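Local coordinates for uncharacterized protein MJ0327 (Methanocaldococcus jannaschii DSM 2661, PDB 2QTD) that is of unknown function but, as a ribonuclease H-like member of the dinitrogenase iron-molybdenum cofactor family, may bind such a metal cluster or a related one, at residues N4-I9 and F26-I31; N58-K63 and I77-A82. One frame throughout, in Å; residues are numbered along the deposited sequence. Where two conformers were deposited one is given.

Contact 1: residues N4-I9 and F26-I31; sequences NMKVAI and FLIVRI
V7 and V29 form the middle of this antiparallel strand pair. In one of two modelled conformers V29 CG2 lies 3.7 Å from V7 CB; chi1 (-64°) turns CG1 anti to the carbonyl carbon, which leaves CG2 between the backbone N and the carbonyl carbon. The same two residues exchange backbone bonds, and V29 N points almost straight at V7 O (2.8 Å, 179° at the hydrogen). V7 CG2 also reaches I31 CD1 at 3.7 Å, the two side chains crossing obliquely; beta-branched residues suit such a site, being compact and at ease in extended backbone. On the A8–K6 face, A8, having only a CB, leaves room for I28 CD1 at 3.6 Å, and K6 CG meets I28 CG2 equally closely. V7, A8 and I28 are buried, whereas K6 and R30 are partly exposed and N4 is exposed. K6 CB lies against one face of the R30 guanidinium, off toward its rim. K6 NZ and R30 NH2 remain 4.7 Å apart, like charges not in contact, and K6 NZ pairs with E55. In the five-stranded sheet, strand 35-43 flanks 25-32 and strand 59-62 flanks 5-11, while F94 and I91 of helix 87-95 cover M5, V7 and I9.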
ATOM      1  N   ASN A   4      10.534 -10.571  -2.837  1.00 30.12           N
ATOM      2  CA  ASN A   4      11.361  -9.635  -2.100  0.50 30.33           C
ATOM      3  C   ASN A   4      10.911  -8.192  -2.428  1.00 29.96           C
ATOM      4  O   ASN A   4      11.436  -7.624  -3.423  1.00 30.78           O
ATOM      5  CB  ASN A   4      12.813  -9.833  -2.557  0.50 31.24           C
ATOM      6  CG  ASN A   4      13.314 -11.251  -2.320  0.50 32.04           C
ATOM      7  OD1 ASN A   4      13.530 -12.029  -3.261  0.50 35.61           O
ATOM      8  ND2 ASN A   4      13.524 -11.584  -1.066  0.50 26.87           N
HETATM    9  N   MSE A   5       9.971  -7.600  -1.668  1.00 27.48           N
HETATM   10  CA  MSE A   5       9.334  -6.327  -2.046  0.50 27.02           C
HETATM   11  C   MSE A   5       9.025  -5.428  -0.857  1.00 25.29           C
HETATM   12  O   MSE A   5       8.860  -5.903   0.249  1.00 24.37           O
HETATM   13  CB  MSE A   5       8.010  -6.623  -2.760  0.50 28.04           C
HETATM   14  CG  MSE A   5       8.148  -7.283  -4.137  0.50 25.15           C
HETATM   15 SE   MSE A   5       6.363  -7.547  -4.825  0.37 28.52          SE
HETATM   16  CE  MSE A   5       6.058  -5.863  -5.745  0.50 22.28           C
ATOM     17  N   LYS A   6       8.886  -4.133  -1.127  1.00 23.59           N
ATOM     18  CA  LYS A   6       8.409  -3.162  -0.163  1.00 20.81           C
ATOM     19  C   LYS A   6       6.991  -2.738  -0.627  1.00 16.07           C
ATOM     20  O   LYS A   6       6.806  -2.401  -1.787  1.00 18.40           O
ATOM     21  CB  LYS A   6       9.350  -1.947  -0.134  1.00 18.40           C
ATOM     22  CG  LYS A   6       9.012  -0.897   0.883  1.00 26.49           C
ATOM     23  CD  LYS A   6       9.870   0.366   0.771  1.00 25.62           C
ATOM     24  CE  LYS A   6      11.345   0.112   0.946  1.00 31.31           C
ATOM     25  NZ  LYS A   6      12.116   1.378   1.226  1.00 26.17           N
ATOM     26  N   VAL A   7       6.028  -2.811   0.292  1.00 15.73           N
ATOM     27  CA  VAL A   7       4.619  -2.542  -0.035  1.00 17.37           C
ATOM     28  C   VAL A   7       4.100  -1.476   0.908  1.00 17.00           C
ATOM     29  O   VAL A   7       4.289  -1.558   2.132  1.00 16.41           O
ATOM     30  CB  VAL A   7       3.743  -3.799   0.074  1.00 17.55           C
ATOM     31  CG1 VAL A   7       2.295  -3.483  -0.377  1.00 18.36           C
ATOM     32  CG2 VAL A   7       4.374  -5.010  -0.727  1.00 16.84           C
ATOM     33  N   ALA A   8       3.491  -0.458   0.342  1.00 16.86           N
ATOM     34  CA  ALA A   8       2.761   0.566   1.170  1.00 17.93           C
ATOM     35  C   ALA A   8       1.239   0.293   1.249  1.00 21.57           C
ATOM     36  O   ALA A   8       0.572   0.108   0.237  1.00 21.13           O
ATOM     37  CB  ALA A   8       3.064   1.974   0.652  1.00 20.31           C
ATOM     38  N   ILE A   9       0.716   0.284   2.460  1.00 20.88           N
ATOM     39  CA  ILE A   9      -0.725   0.028   2.727  1.00 20.13           C
ATOM     40  C   ILE A   9      -1.357   1.230   3.370  1.00 19.61           C
ATOM     41  O   ILE A   9      -0.879   1.718   4.418  1.00 20.49           O
ATOM     42  CB  ILE A   9      -0.929  -1.216   3.618  1.00 22.88           C
ATOM     43  CG1 ILE A   9      -0.056  -2.361   3.075  1.00 23.84           C
ATOM     44  CG2 ILE A   9      -2.467  -1.531   3.731  1.00 22.41           C
ATOM     45  CD1 ILE A   9      -0.123  -3.655   3.766  1.00 25.89           C
ATOM     46  N   PHE A  26       0.437   5.487   6.230  1.00 18.91           N
ATOM     47  CA  PHE A  26       0.902   4.447   5.323  1.00 19.34           C
ATOM     48  C   PHE A  26       1.746   3.499   6.144  1.00 18.80           C
ATOM     49  O   PHE A  26       2.665   3.925   6.894  1.00 18.56           O
ATOM     50  CB  PHE A  26       1.731   5.015   4.181  1.00 22.77           C
ATOM     51  CG  PHE A  26       1.051   6.127   3.454  1.00 24.52           C
ATOM     52  CD1 PHE A  26      -0.002   5.839   2.598  1.00 24.75           C
ATOM     53  CD2 PHE A  26       1.470   7.429   3.612  1.00 28.36           C
ATOM     54  CE1 PHE A  26      -0.647   6.883   1.916  1.00 27.87           C
ATOM     55  CE2 PHE A  26       0.841   8.477   2.924  1.00 33.16           C
ATOM     56  CZ  PHE A  26      -0.212   8.195   2.090  1.00 26.88           C
ATOM     57  N   LEU A  27       1.354   2.228   6.128  1.00 17.25           N
ATOM     58  CA  LEU A  27       2.167   1.145   6.664  1.00 17.67           C
ATOM     59  C   LEU A  27       3.134   0.654   5.572  1.00 21.26           C
ATOM     60  O   LEU A  27       2.696   0.140   4.523  1.00 19.57           O
ATOM     61  CB  LEU A  27       1.280   0.025   7.199  1.00 18.12           C
ATOM     62  CG  LEU A  27       2.001  -1.208   7.811  1.00 19.88           C
ATOM     63  CD1 LEU A  27       2.724  -0.801   9.104  1.00 22.07           C
ATOM     64  CD2 LEU A  27       0.992  -2.272   8.129  1.00 21.53           C
ATOM     65  N   ILE A  28       4.449   0.790   5.820  1.00 19.32           N
ATOM     66  CA  ILE A  28       5.468   0.335   4.882  1.00 19.74           C
ATOM     67  C   ILE A  28       5.942  -1.043   5.364  1.00 20.17           C
ATOM     68  O   ILE A  28       6.503  -1.178   6.453  1.00 22.10           O
ATOM     69  CB  ILE A  28       6.633   1.337   4.738  1.00 19.45           C
ATOM     70  CG1 ILE A  28       6.182   2.777   4.491  1.00 22.31           C
ATOM     71  CG2 ILE A  28       7.597   0.899   3.668  1.00 19.44           C
ATOM     72  CD1 ILE A  28       5.222   2.962   3.343  1.00 19.29           C
ATOM     73  N   VAL A  29       5.663  -2.063   4.563  1.00 20.00           N
ATOM     74  CA  VAL A  29       6.051  -3.424   4.915  0.50 20.18           C
ATOM     75  C   VAL A  29       7.095  -3.937   3.953  1.00 21.16           C
ATOM     76  O   VAL A  29       6.964  -3.825   2.736  1.00 20.45           O
ATOM     77  CB  VAL A  29       4.862  -4.410   5.022  0.50 21.26           C
ATOM     78  CG1 VAL A  29       3.921  -4.027   6.154  0.50 21.70           C
ATOM     79  CG2 VAL A  29       4.111  -4.523   3.730  0.50 24.00           C
ATOM     80  N   ARG A  30       8.158  -4.507   4.530  1.00 19.78           N
ATOM     81  CA  ARG A  30       9.204  -5.191   3.767  1.00 19.19           C
ATOM     82  C   ARG A  30       8.888  -6.670   3.851  1.00 21.09           C
ATOM     83  O   ARG A  30       8.803  -7.214   4.945  1.00 23.41           O
ATOM     84  CB  ARG A  30      10.612  -4.946   4.323  1.00 20.91           C
ATOM     85  CG  ARG A  30      11.699  -5.922   3.916  1.00 28.09           C
ATOM     86  CD  ARG A  30      11.939  -5.949   2.453  1.00 42.79           C
ATOM     87  NE  ARG A  30      12.380  -4.649   1.957  1.00 49.04           N
ATOM     88  CZ  ARG A  30      12.656  -4.384   0.676  1.00 54.71           C
ATOM     89  NH1 ARG A  30      12.574  -5.336  -0.257  1.00 54.36           N
ATOM     90  NH2 ARG A  30      13.050  -3.154   0.333  1.00 57.08           N
ATOM     91  N   ILE A  31       8.739  -7.302   2.690  1.00 23.05           N
ATOM     92  CA  ILE A  31       8.432  -8.726   2.572  1.00 25.35           C
ATOM     93  C   ILE A  31       9.660  -9.356   1.965  1.00 25.44           C
ATOM     94  O   ILE A  31      10.202  -8.836   0.988  1.00 26.87           O
ATOM     95  CB  ILE A  31       7.235  -8.992   1.666  1.00 23.93           C
ATOM     96  CG1 ILE A  31       5.933  -8.460   2.297  1.00 25.68           C
ATOM     97  CG2 ILE A  31       7.181 -10.553   1.330  1.00 23.46           C
ATOM     98  CD1 ILE A  31       4.805  -8.041   1.263  1.00 27.08           C
TER

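Contact 2: residues N58-K63 and I77-A82; sequences NAIICK and IEIYHA
Y80 and I60 meet through the backbone of two parallel strands: Y80 N donates to I60 O at 2.8 Å, and C62 N then returns a bond to Y80 O at 3.1 Å. From that backbone the Y80 side chain runs back along the A59 side of the sheet. Its CB lies 3.7 Å from I60 O; chi1 (-69°) puts CG beside its own backbone N, and CD2 passes 3.9 Å from the same carbonyl oxygen. CE2 comes next, 4.0 Å from A59 CB, which sits at the ring edge, near its plane; alanine is small enough to let the ring pass. At the tip, OH makes a weak bond to E78 OE1, while E78 OE2 pairs with K101. A bound tetraethylene glycol, probably from the crystallisation liquor, also lies close to the side chain. F94 of helix 87-95 meets the ring edge-to-face. On this same face I61 CG2 meets A82 CB at 3.7 Å, and A82 N binds C62 O from above the carbonyl plane.

The face with I60 and I79 is mainly apolar. I60 CG1 lies 3.9 Å from I77 CG2, and C62 SG touches I79 CG2, with F73 and Y70 of helix 67-74 packing on I60 and I79. Polarity is thus divided: four main-chain bonds join the strands, with apolar side chains packed beside them, and the charged ends of K63 and E78 find their salt bridges beyond the pair, K63 with D85.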
ATOM      1  N   ASN A  58       7.616  -0.965  -4.025  1.00 20.06           N
ATOM      2  CA  ASN A  58       7.304  -1.765  -5.210  1.00 22.10           C
ATOM      3  C   ASN A  58       5.795  -1.754  -5.532  1.00 18.77           C
ATOM      4  O   ASN A  58       5.404  -1.956  -6.688  1.00 22.81           O
ATOM      5  CB  ASN A  58       7.795  -3.211  -5.052  1.00 22.74           C
ATOM      6  CG  ASN A  58       9.291  -3.315  -4.788  1.00 22.24           C
ATOM      7  OD1 ASN A  58       9.736  -3.379  -3.640  1.00 24.19           O
ATOM      8  ND2 ASN A  58      10.080  -3.307  -5.864  1.00 31.67           N
ATOM      9  N   ALA A  59       4.946  -1.562  -4.541  1.00 18.82           N
ATOM     10  CA  ALA A  59       3.516  -1.792  -4.688  1.00 20.52           C
ATOM     11  C   ALA A  59       2.788  -1.004  -3.637  1.00 17.65           C
ATOM     12  O   ALA A  59       3.386  -0.696  -2.569  1.00 18.87           O
ATOM     13  CB  ALA A  59       3.221  -3.281  -4.532  1.00 17.51           C
ATOM     14  N   ILE A  60       1.518  -0.657  -3.926  1.00 18.09           N
ATOM     15  CA  ILE A  60       0.585  -0.063  -2.975  1.00 18.84           C
ATOM     16  C   ILE A  60      -0.621  -0.993  -2.838  1.00 21.35           C
ATOM     17  O   ILE A  60      -1.051  -1.547  -3.851  1.00 22.43           O
ATOM     18  CB  ILE A  60       0.138   1.362  -3.443  1.00 18.89           C
ATOM     19  CG1 ILE A  60       1.257   2.377  -3.297  1.00 20.28           C
ATOM     20  CG2 ILE A  60      -1.099   1.864  -2.661  1.00 20.56           C
ATOM     21  CD1 ILE A  60       1.081   3.710  -4.124  1.00 20.43           C
ATOM     22  N   ILE A  61      -1.174  -1.124  -1.626  1.00 21.36           N
ATOM     23  CA  ILE A  61      -2.471  -1.785  -1.346  1.00 17.93           C
ATOM     24  C   ILE A  61      -3.362  -0.707  -0.787  1.00 18.16           C
ATOM     25  O   ILE A  61      -3.013  -0.055   0.182  1.00 19.23           O
ATOM     26  CB  ILE A  61      -2.366  -2.985  -0.445  1.00 19.59           C
ATOM     27  CG1 ILE A  61      -1.453  -4.042  -1.036  1.00 19.34           C
ATOM     28  CG2 ILE A  61      -3.736  -3.584  -0.141  1.00 20.36           C
ATOM     29  CD1 ILE A  61      -1.184  -5.199  -0.032  1.00 21.11           C
ATOM     30  N   CYS A  62      -4.496  -0.503  -1.460  1.00 19.12           N
ATOM     31  CA  CYS A  62      -5.528   0.429  -1.026  1.00 19.70           C
ATOM     32  C   CYS A  62      -6.900  -0.008  -1.561  1.00 19.61           C
ATOM     33  O   CYS A  62      -7.001  -0.902  -2.359  1.00 18.88           O
ATOM     34  CB  CYS A  62      -5.197   1.848  -1.492  1.00 19.97           C
ATOM     35  SG  CYS A  62      -5.204   2.059  -3.322  1.00 21.76           S
ATOM     36  N   LYS A  63      -7.939   0.623  -1.045  1.00 22.08           N
ATOM     37  CA  LYS A  63      -9.299   0.353  -1.473  1.00 24.13           C
ATOM     38  C   LYS A  63      -9.709   1.265  -2.590  1.00 25.90           C
ATOM     39  O   LYS A  63     -10.471   0.847  -3.452  1.00 33.39           O
ATOM     40  CB  LYS A  63     -10.266   0.482  -0.316  1.00 22.05           C
ATOM     41  CG  LYS A  63     -10.139  -0.568   0.754  1.00 25.75           C
ATOM     42  CD  LYS A  63     -11.288  -0.443   1.723  1.00 24.51           C
ATOM     43  CE  LYS A  63     -11.227  -1.380   2.912  1.00 28.94           C
ATOM     44  NZ  LYS A  63     -12.472  -1.251   3.731  1.00 30.77           N
ATOM     45  N   ILE A  77       4.899   2.177  -9.939  1.00 29.82           N
ATOM     46  CA  ILE A  77       4.398   1.307  -8.830  1.00 30.86           C
ATOM     47  C   ILE A  77       3.137   0.584  -9.339  1.00 29.50           C
ATOM     48  O   ILE A  77       2.335   1.146 -10.080  1.00 29.25           O
ATOM     49  CB  ILE A  77       4.087   2.177  -7.543  1.00 29.28           C
ATOM     50  CG1 ILE A  77       5.335   2.960  -7.104  1.00 37.18           C
ATOM     51  CG2 ILE A  77       3.550   1.396  -6.304  1.00 22.65           C
ATOM     52  CD1 ILE A  77       5.135   3.765  -5.852  1.00 32.36           C
ATOM     53  N   GLU A  78       3.009  -0.677  -8.969  1.00 26.05           N
ATOM     54  CA  GLU A  78       1.786  -1.442  -9.180  1.00 26.35           C
ATOM     55  C   GLU A  78       0.870  -1.233  -8.000  1.00 22.83           C
ATOM     56  O   GLU A  78       1.317  -1.296  -6.875  1.00 23.32           O
ATOM     57  CB  GLU A  78       2.148  -2.900  -9.309  1.00 28.64           C
ATOM     58  CG  GLU A  78       3.072  -3.127 -10.506  1.00 35.58           C
ATOM     59  CD  GLU A  78       3.497  -4.545 -10.620  1.00 50.13           C
ATOM     60  OE1 GLU A  78       3.974  -5.090  -9.588  1.00 52.07           O
ATOM     61  OE2 GLU A  78       3.346  -5.106 -11.736  1.00 51.89           O
ATOM     62  N   ILE A  79      -0.417  -0.990  -8.262  1.00 19.71           N
ATOM     63  CA  ILE A  79      -1.403  -0.586  -7.261  1.00 20.44           C
ATOM     64  C   ILE A  79      -2.447  -1.686  -7.205  1.00 18.17           C
ATOM     65  O   ILE A  79      -3.072  -2.011  -8.225  1.00 18.05           O
ATOM     66  CB  ILE A  79      -2.042   0.793  -7.568  1.00 20.30           C
ATOM     67  CG1 ILE A  79      -0.916   1.845  -7.754  1.00 26.02           C
ATOM     68  CG2 ILE A  79      -2.977   1.181  -6.461  1.00 20.63           C
ATOM     69  CD1 ILE A  79      -1.394   3.190  -8.126  1.00 22.10           C
ATOM     70  N   TYR A  80      -2.619  -2.261  -6.020  1.00 19.95           N
ATOM     71  CA  TYR A  80      -3.479  -3.443  -5.836  1.00 20.79           C
ATOM     72  C   TYR A  80      -4.660  -3.082  -4.964  1.00 20.60           C
ATOM     73  O   TYR A  80      -4.556  -2.245  -4.056  1.00 22.57           O
ATOM     74  CB  TYR A  80      -2.715  -4.576  -5.187  1.00 20.24           C
ATOM     75  CG  TYR A  80      -1.675  -5.167  -6.075  1.00 19.11           C
ATOM     76  CD1 TYR A  80      -2.007  -6.132  -7.000  1.00 20.36           C
ATOM     77  CD2 TYR A  80      -0.389  -4.645  -6.083  1.00 19.52           C
ATOM     78  CE1 TYR A  80      -1.046  -6.659  -7.845  1.00 22.06           C
ATOM     79  CE2 TYR A  80       0.572  -5.151  -6.956  1.00 21.71           C
ATOM     80  CZ  TYR A  80       0.231  -6.142  -7.824  1.00 23.19           C
ATOM     81  OH  TYR A  80       1.179  -6.674  -8.685  1.00 22.55           O
ATOM     82  N   HIS A  81      -5.797  -3.712  -5.222  1.00 19.03           N
ATOM     83  CA  HIS A  81      -7.028  -3.423  -4.503  1.00 18.12           C
ATOM     84  C   HIS A  81      -7.185  -4.332  -3.284  1.00 17.78           C
ATOM     85  O   HIS A  81      -7.150  -5.567  -3.393  1.00 20.56           O
ATOM     86  CB  HIS A  81      -8.229  -3.621  -5.424  1.00 19.04           C
ATOM     87  CG  HIS A  81      -9.504  -3.126  -4.812  1.00 18.63           C
ATOM     88  ND1 HIS A  81     -10.482  -3.983  -4.352  1.00 34.09           N
ATOM     89  CD2 HIS A  81      -9.941  -1.877  -4.561  1.00 28.23           C
ATOM     90  CE1 HIS A  81     -11.474  -3.270  -3.841  1.00 33.28           C
ATOM     91  NE2 HIS A  81     -11.166  -1.991  -3.950  1.00 23.34           N
ATOM     92  N   ALA A  82      -7.295  -3.723  -2.109  1.00 19.93           N
ATOM     93  CA  ALA A  82      -7.568  -4.449  -0.873  1.00 20.60           C
ATOM     94  C   ALA A  82      -8.921  -5.096  -0.863  1.00 21.17           C
ATOM     95  O   ALA A  82      -9.872  -4.551  -1.440  1.00 22.05           O
ATOM     96  CB  ALA A  82      -7.456  -3.538   0.325  1.00 21.44           C
TER

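From the N terminus, strand 5-11 leads through a mostly irregular loop to strand 25-32, and contact 1 closes that loop as an antiparallel pair. The chain then adds strand 35-43 at the sheet edge and helix 46-54 before reaching 58-63. Contact 2 closes the next loop, the beta-alpha-beta unit through helix 67-74. The two closures follow in series, neither nested nor crossed, yet they join laterally because strand 59-62 lies parallel beside 5-11. N58 OD1 is 2.8 Å from K6 N, and I61 N lies equally close to A8 O, both probable hydrogen bonds. Together they tie the antiparallel and parallel halves into one mixed sheet, with helix 87-95 packing against both.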